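Local atomic coordinates of factor essential for expression of methicillin resistance (Staphylococcus aureus, PDB entry 1LRZ), a protein that adds glycines 2 and 3 of the pentaglycine interpeptide bridge of staphylococcal peptidoglycan, using glycyl-tRNA(Gly) as the donor. Residues V43-N48 with Q83-F88; P76-E81 with H87-E92. All coordinates share one frame; numbering follows the deposited sequence.

Contact 1 of 2, residues V43-N48 with Q83-F88; sequences VGIKNN and QELVHF
I45 reaches from strand 39-46 to the first two turns of helix 83-98, where L85 and F88 receive it. This is helix-on-sheet packing in the mixed seven-stranded sheet of the FemABX fold, with the helix laid over one face of the sheet and the strand some way off: the CA atoms of I45 and L85, the nearest pair, are 9.2 Å apart, and side chains alone bridge the gap. I45 supplies more than half of the buried surface. Its CG1 stands anti to the carbonyl carbon (chi1 -63°) and the chain runs on extended (chi2 170°), which carries CD1 out to the helix as the leading atom. F88 answers from the helical side, its ring swung away from the helix backbone with CG anti to N. F88 CE2 is the ring atom nearest to both I45 CG1, at 4.1 Å, and I45 CG2, so both branches of the isoleucine lie beside the phenyl group. L85 brings one methyl, CD1, past the isoleucine in the opposite sense. M1 touches all three residues, and F3 of the edge strand 2-5 and I53 of strand 52-63 also pack on I45, which extends the apolar cluster. The methyl CD1 of I45 sits 3.8 Å from L85 CD1 and 3.5 Å from F88 CD2, at the edge of the phenyl ring and near its plane.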
loop_
_atom_site.group_PDB
_atom_site.type_symbol
_atom_site.label_atom_id
_atom_site.label_comp_id
_atom_site.label_asym_id
_atom_site.label_seq_id
_atom_site.Cartn_x
_atom_site.Cartn_y
_atom_site.Cartn_z
ATOM N N VAL A 43 22.644 -11.503 3.196
ATOM C CA VAL A 43 23.940 -11.239 2.595
ATOM C C VAL A 43 24.081 -9.752 2.280
ATOM O O VAL A 43 23.095 -9.006 2.308
ATOM C CB VAL A 43 24.136 -12.083 1.295
ATOM C CG1 VAL A 43 24.018 -13.572 1.619
ATOM C CG2 VAL A 43 23.104 -11.689 0.241
ATOM N N GLY A 44 25.307 -9.319 2.008
ATOM C CA GLY A 44 25.535 -7.929 1.687
ATOM C C GLY A 44 26.998 -7.657 1.401
ATOM O O GLY A 44 27.802 -8.581 1.260
ATOM N N ILE A 45 27.337 -6.380 1.304
ATOM C CA ILE A 45 28.707 -5.965 1.059
ATOM C C ILE A 45 29.059 -4.935 2.115
ATOM O O ILE A 45 28.231 -4.092 2.478
ATOM C CB ILE A 45 28.875 -5.300 -0.334
ATOM C CG1 ILE A 45 28.559 -6.298 -1.446
ATOM C CG2 ILE A 45 30.300 -4.764 -0.492
ATOM C CD1 ILE A 45 28.460 -5.668 -2.813
ATOM N N LYS A 46 30.278 -5.023 2.626
ATOM C CA LYS A 46 30.763 -4.068 3.604
ATOM C C LYS A 46 32.000 -3.440 3.003
ATOM O O LYS A 46 32.718 -4.092 2.241
ATOM C CB LYS A 46 31.134 -4.757 4.905
ATOM C CG LYS A 46 29.953 -5.159 5.769
ATOM C CD LYS A 46 30.461 -5.688 7.089
ATOM C CE LYS A 46 29.342 -5.944 8.052
ATOM N NZ LYS A 46 29.899 -6.147 9.409
ATOM N N ASN A 47 32.244 -2.176 3.326
ATOM C CA ASN A 47 33.428 -1.493 2.813
ATOM C C ASN A 47 34.568 -1.622 3.830
ATOM O O ASN A 47 34.486 -2.415 4.773
ATOM C CB ASN A 47 33.136 -0.012 2.549
ATOM C CG ASN A 47 32.765 0.747 3.809
ATOM O OD1 ASN A 47 33.023 0.294 4.924
ATOM N ND2 ASN A 47 32.167 1.918 3.636
ATOM N N ASN A 48 35.618 -0.829 3.636
ATOM C CA ASN A 48 36.785 -0.846 4.510
ATOM C C ASN A 48 36.466 -0.464 5.954
ATOM O O ASN A 48 37.115 -0.947 6.881
ATOM C CB ASN A 48 37.862 0.101 3.968
ATOM C CG ASN A 48 38.317 -0.272 2.570
ATOM O OD1 ASN A 48 38.700 -1.416 2.314
ATOM N ND2 ASN A 48 38.281 0.695 1.654
ATOM N N GLN A 83 27.420 1.488 -10.938
ATOM C CA GLN A 83 27.462 0.302 -11.778
ATOM C C GLN A 83 28.534 -0.716 -11.399
ATOM O O GLN A 83 28.309 -1.914 -11.531
ATOM C CB GLN A 83 27.592 0.712 -13.247
ATOM C CG GLN A 83 26.476 1.663 -13.669
ATOM C CD GLN A 83 26.389 1.906 -15.168
ATOM O OE1 GLN A 83 25.717 2.841 -15.603
ATOM N NE2 GLN A 83 27.049 1.062 -15.964
ATOM N N GLU A 84 29.687 -0.261 -10.917
ATOM C CA GLU A 84 30.739 -1.193 -10.528
ATOM C C GLU A 84 30.318 -1.956 -9.278
ATOM O O GLU A 84 30.569 -3.164 -9.158
ATOM C CB GLU A 84 32.050 -0.453 -10.266
ATOM C CG GLU A 84 32.529 0.387 -11.450
ATOM C CD GLU A 84 33.909 1.025 -11.225
ATOM O OE1 GLU A 84 34.145 1.616 -10.139
ATOM O OE2 GLU A 84 34.753 0.944 -12.151
ATOM N N LEU A 85 29.675 -1.258 -8.348
ATOM C CA LEU A 85 29.226 -1.900 -7.123
ATOM C C LEU A 85 28.109 -2.891 -7.468
ATOM O O LEU A 85 28.073 -4.005 -6.952
ATOM C CB LEU A 85 28.725 -0.849 -6.125
ATOM C CG LEU A 85 28.130 -1.372 -4.821
ATOM C CD1 LEU A 85 29.185 -2.169 -4.046
ATOM C CD2 LEU A 85 27.634 -0.195 -3.988
ATOM N N VAL A 86 27.201 -2.493 -8.352
ATOM C CA VAL A 86 26.116 -3.391 -8.738
ATOM C C VAL A 86 26.684 -4.667 -9.376
ATOM O O VAL A 86 26.226 -5.774 -9.094
ATOM C CB VAL A 86 25.143 -2.692 -9.714
ATOM C CG1 VAL A 86 24.210 -3.702 -10.346
ATOM C CG2 VAL A 86 24.323 -1.639 -8.955
ATOM N N HIS A 87 27.692 -4.498 -10.224
ATOM C CA HIS A 87 28.339 -5.621 -10.899
ATOM C C HIS A 87 28.954 -6.580 -9.873
ATOM O O HIS A 87 28.719 -7.790 -9.915
ATOM C CB HIS A 87 29.432 -5.101 -11.828
ATOM C CG HIS A 87 30.085 -6.168 -12.644
ATOM N ND1 HIS A 87 29.649 -6.512 -13.904
ATOM C CD2 HIS A 87 31.135 -6.979 -12.371
ATOM C CE1 HIS A 87 30.404 -7.487 -14.376
ATOM N NE2 HIS A 87 31.313 -7.789 -13.466
ATOM N N PHE A 88 29.740 -6.025 -8.956
ATOM C CA PHE A 88 30.385 -6.805 -7.908
ATOM C C PHE A 88 29.362 -7.595 -7.099
ATOM O O PHE A 88 29.553 -8.777 -6.816
ATOM C CB PHE A 88 31.146 -5.877 -6.957
ATOM C CG PHE A 88 31.834 -6.592 -5.825
ATOM C CD1 PHE A 88 32.972 -7.363 -6.054
ATOM C CD2 PHE A 88 31.344 -6.499 -4.532
ATOM C CE1 PHE A 88 33.611 -8.029 -5.005
ATOM C CE2 PHE A 88 31.976 -7.161 -3.480
ATOM C CZ PHE A 88 33.115 -7.929 -3.721
#

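Contact 2 of 2, residues P76-E81 with H87-E92; sequences PVIDYE and HFFFNE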
loop_
_atom_site.group_PDB
_atom_site.type_symbol
_atom_site.label_atom_id
_atom_site.label_comp_id
_atom_site.label_asym_id
_atom_site.label_seq_id
_atom_site.Cartn_x
_atom_site.Cartn_y
_atom_site.Cartn_z
ATOM N N PRO A 76 18.273 -6.952 -4.343
ATOM C CA PRO A 76 18.966 -6.341 -3.204
ATOM C C PRO A 76 18.755 -4.838 -3.038
ATOM O O PRO A 76 18.269 -4.155 -3.939
ATOM C CB PRO A 76 20.428 -6.656 -3.493
ATOM C CG PRO A 76 20.485 -6.570 -4.981
ATOM C CD PRO A 76 19.227 -7.293 -5.416
ATOM N N VAL A 77 19.126 -4.341 -1.867
ATOM C CA VAL A 77 19.050 -2.916 -1.574
ATOM C C VAL A 77 20.504 -2.489 -1.765
ATOM O O VAL A 77 21.400 -2.989 -1.085
ATOM C CB VAL A 77 18.594 -2.673 -0.131
ATOM C CG1 VAL A 77 18.468 -1.180 0.130
ATOM C CG2 VAL A 77 17.243 -3.381 0.104
ATOM N N ILE A 78 20.732 -1.588 -2.713
ATOM C CA ILE A 78 22.079 -1.151 -3.031
ATOM C C ILE A 78 21.975 0.137 -3.849
ATOM O O ILE A 78 20.914 0.439 -4.410
ATOM C CB ILE A 78 22.778 -2.273 -3.853
ATOM C CG1 ILE A 78 24.225 -1.912 -4.194
ATOM C CG2 ILE A 78 22.000 -2.528 -5.131
ATOM C CD1 ILE A 78 24.962 -3.067 -4.860
ATOM N N ASP A 79 23.059 0.904 -3.908
ATOM C CA ASP A 79 23.055 2.138 -4.696
ATOM C C ASP A 79 23.156 1.741 -6.166
ATOM O O ASP A 79 24.239 1.388 -6.656
ATOM C CB ASP A 79 24.233 3.034 -4.279
ATOM C CG ASP A 79 24.482 4.183 -5.253
ATOM O OD1 ASP A 79 23.546 4.566 -5.989
ATOM O OD2 ASP A 79 25.616 4.713 -5.263
ATOM N N TYR A 80 22.030 1.795 -6.876
ATOM C CA TYR A 80 22.026 1.399 -8.280
ATOM C C TYR A 80 22.652 2.387 -9.258
ATOM O O TYR A 80 22.693 2.111 -10.451
ATOM C CB TYR A 80 20.609 1.023 -8.739
ATOM C CG TYR A 80 20.153 -0.334 -8.244
ATOM C CD1 TYR A 80 19.390 -0.454 -7.081
ATOM C CD2 TYR A 80 20.496 -1.508 -8.938
ATOM C CE1 TYR A 80 18.972 -1.712 -6.621
ATOM C CE2 TYR A 80 20.085 -2.767 -8.487
ATOM C CZ TYR A 80 19.322 -2.863 -7.331
ATOM O OH TYR A 80 18.901 -4.097 -6.878
ATOM N N GLU A 81 23.135 3.529 -8.769
ATOM C CA GLU A 81 23.812 4.487 -9.643
ATOM C C GLU A 81 25.259 4.001 -9.831
ATOM O O GLU A 81 25.906 4.306 -10.827
ATOM C CB GLU A 81 23.847 5.883 -9.004
ATOM C CG GLU A 81 22.486 6.519 -8.841
ATOM C CD GLU A 81 21.730 6.551 -10.148
ATOM O OE1 GLU A 81 22.274 7.113 -11.118
ATOM O OE2 GLU A 81 20.602 6.010 -10.209
ATOM N N HIS A 87 27.692 -4.498 -10.224
ATOM C CA HIS A 87 28.339 -5.621 -10.899
ATOM C C HIS A 87 28.954 -6.580 -9.873
ATOM O O HIS A 87 28.719 -7.790 -9.915
ATOM C CB HIS A 87 29.432 -5.101 -11.828
ATOM C CG HIS A 87 30.085 -6.168 -12.644
ATOM N ND1 HIS A 87 29.649 -6.512 -13.904
ATOM C CD2 HIS A 87 31.135 -6.979 -12.371
ATOM C CE1 HIS A 87 30.404 -7.487 -14.376
ATOM N NE2 HIS A 87 31.313 -7.789 -13.466
ATOM N N PHE A 88 29.740 -6.025 -8.956
ATOM C CA PHE A 88 30.385 -6.805 -7.908
ATOM C C PHE A 88 29.362 -7.595 -7.099
ATOM O O PHE A 88 29.553 -8.777 -6.816
ATOM C CB PHE A 88 31.146 -5.877 -6.957
ATOM C CG PHE A 88 31.834 -6.592 -5.825
ATOM C CD1 PHE A 88 32.972 -7.363 -6.054
ATOM C CD2 PHE A 88 31.344 -6.499 -4.532
ATOM C CE1 PHE A 88 33.611 -8.029 -5.005
ATOM C CE2 PHE A 88 31.976 -7.161 -3.480
ATOM C CZ PHE A 88 33.115 -7.929 -3.721
ATOM N N PHE A 89 28.276 -6.938 -6.713
ATOM C CA PHE A 89 27.261 -7.615 -5.916
ATOM C C PHE A 89 26.624 -8.815 -6.602
ATOM O O PHE A 89 26.509 -9.885 -6.004
ATOM C CB PHE A 89 26.140 -6.653 -5.492
ATOM C CG PHE A 89 25.077 -7.316 -4.656
ATOM C CD1 PHE A 89 24.013 -7.981 -5.253
ATOM C CD2 PHE A 89 25.186 -7.343 -3.271
ATOM C CE1 PHE A 89 23.078 -8.668 -4.483
ATOM C CE2 PHE A 89 24.256 -8.028 -2.495
ATOM C CZ PHE A 89 23.203 -8.690 -3.100
ATOM N N PHE A 90 26.190 -8.645 -7.845
ATOM C CA PHE A 90 25.539 -9.746 -8.529
ATOM C C PHE A 90 26.473 -10.892 -8.896
ATOM O O PHE A 90 26.057 -12.046 -8.963
ATOM C CB PHE A 90 24.765 -9.223 -9.743
ATOM C CG PHE A 90 23.486 -8.526 -9.367
ATOM C CD1 PHE A 90 23.413 -7.138 -9.321
ATOM C CD2 PHE A 90 22.369 -9.269 -8.985
ATOM C CE1 PHE A 90 22.244 -6.497 -8.894
ATOM C CE2 PHE A 90 21.199 -8.644 -8.556
ATOM C CZ PHE A 90 21.136 -7.247 -8.510
ATOM N N ASN A 91 27.744 -10.576 -9.098
ATOM C CA ASN A 91 28.730 -11.591 -9.423
ATOM C C ASN A 91 29.007 -12.385 -8.140
ATOM O O ASN A 91 29.059 -13.614 -8.156
ATOM C CB ASN A 91 30.009 -10.922 -9.919
ATOM C CG ASN A 91 30.869 -11.849 -10.738
ATOM O OD1 ASN A 91 30.403 -12.443 -11.706
ATOM N ND2 ASN A 91 32.134 -11.976 -10.361
ATOM N N GLU A 92 29.154 -11.686 -7.020
ATOM C CA GLU A 92 29.420 -12.368 -5.764
ATOM C C GLU A 92 28.196 -13.126 -5.266
ATOM O O GLU A 92 28.333 -14.135 -4.572
ATOM C CB GLU A 92 29.889 -11.369 -4.705
ATOM C CG GLU A 92 31.227 -10.697 -5.014
ATOM C CD GLU A 92 32.404 -11.647 -4.890
ATOM O OE1 GLU A 92 32.453 -12.403 -3.894
ATOM O OE2 GLU A 92 33.288 -11.630 -5.775
#
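The pyrrolidine ring of P76, which follows a cis peptide bond, is wedged against two consecutive phenylalanines of helix 83-98, F89 and F90. F89 is directed at the strand from its first bond: its CB lies 3.8 Å from I78 CD1, the end of the isoleucine side chain. With F89 CG anti to N (chi1 -180°), the ring extends straight off the helix toward the proline. Along the near side of the ring, F89 CD1 comes within 3.8 Å of P76 CG. The next atom, F89 CE1, closes on the same P76 CG to 3.4 Å. At the tip, F89 CZ rests 3.5 Å from P76 CB, while F89 CE2, round the far side, only grazes P76 CB. The two side chains meet at a slant.

F90 takes a different first torsion, CG anti to the carbonyl carbon (chi1 -75°), and its ring turns so that F90 CZ lies 3.6 Å from P76 CD. One face of this ring has F89 CD1 above its centre, so the two phenylalanines also brace each other. The side chain of Y80 crosses that of F90 at about a right angle, and its hydroxyl lies near the plane of the F90 ring, by CZ. That hydroxyl, Y80 OH, donates to P76 O at 3.0 Å, tilted 34° from the carbonyl plane, tying the turn back to the strand end. A54 and C56 of strand 52-63 add to the wall around F89. On either flank of Y80, D79 and E81 form an Asx turn, D79 OD1 accepting from E81 N. The whole forms the strand-to-helix half of a beta-alpha-beta crossover, strand 67-78 to helix 83-98 to strand 102-107.

In the fold
Contact 1 and contact 2 are two footholds of one helix on one sheet, their centres about 5 Å apart. Helix 83-98 meets strand 39-46 through 83-88 and the end of strand 67-78 through 87-92, sharing H87 and F88. Strand 52-63 lies between those two strands in the sheet, so the helix spans at least three neighbouring strands. Along the chain, 43-48 comes first, then 76-81, and the helix follows directly. The two clusters merge into one apolar layer: L85 CG lies 3.6 Å from I78 CD1, and I45 CD1 lies 3.7 Å from F89 CB. The strand-to-helix half of the crossover and a strand more distant in sequence are thereby joined in a single hydrophobic interface.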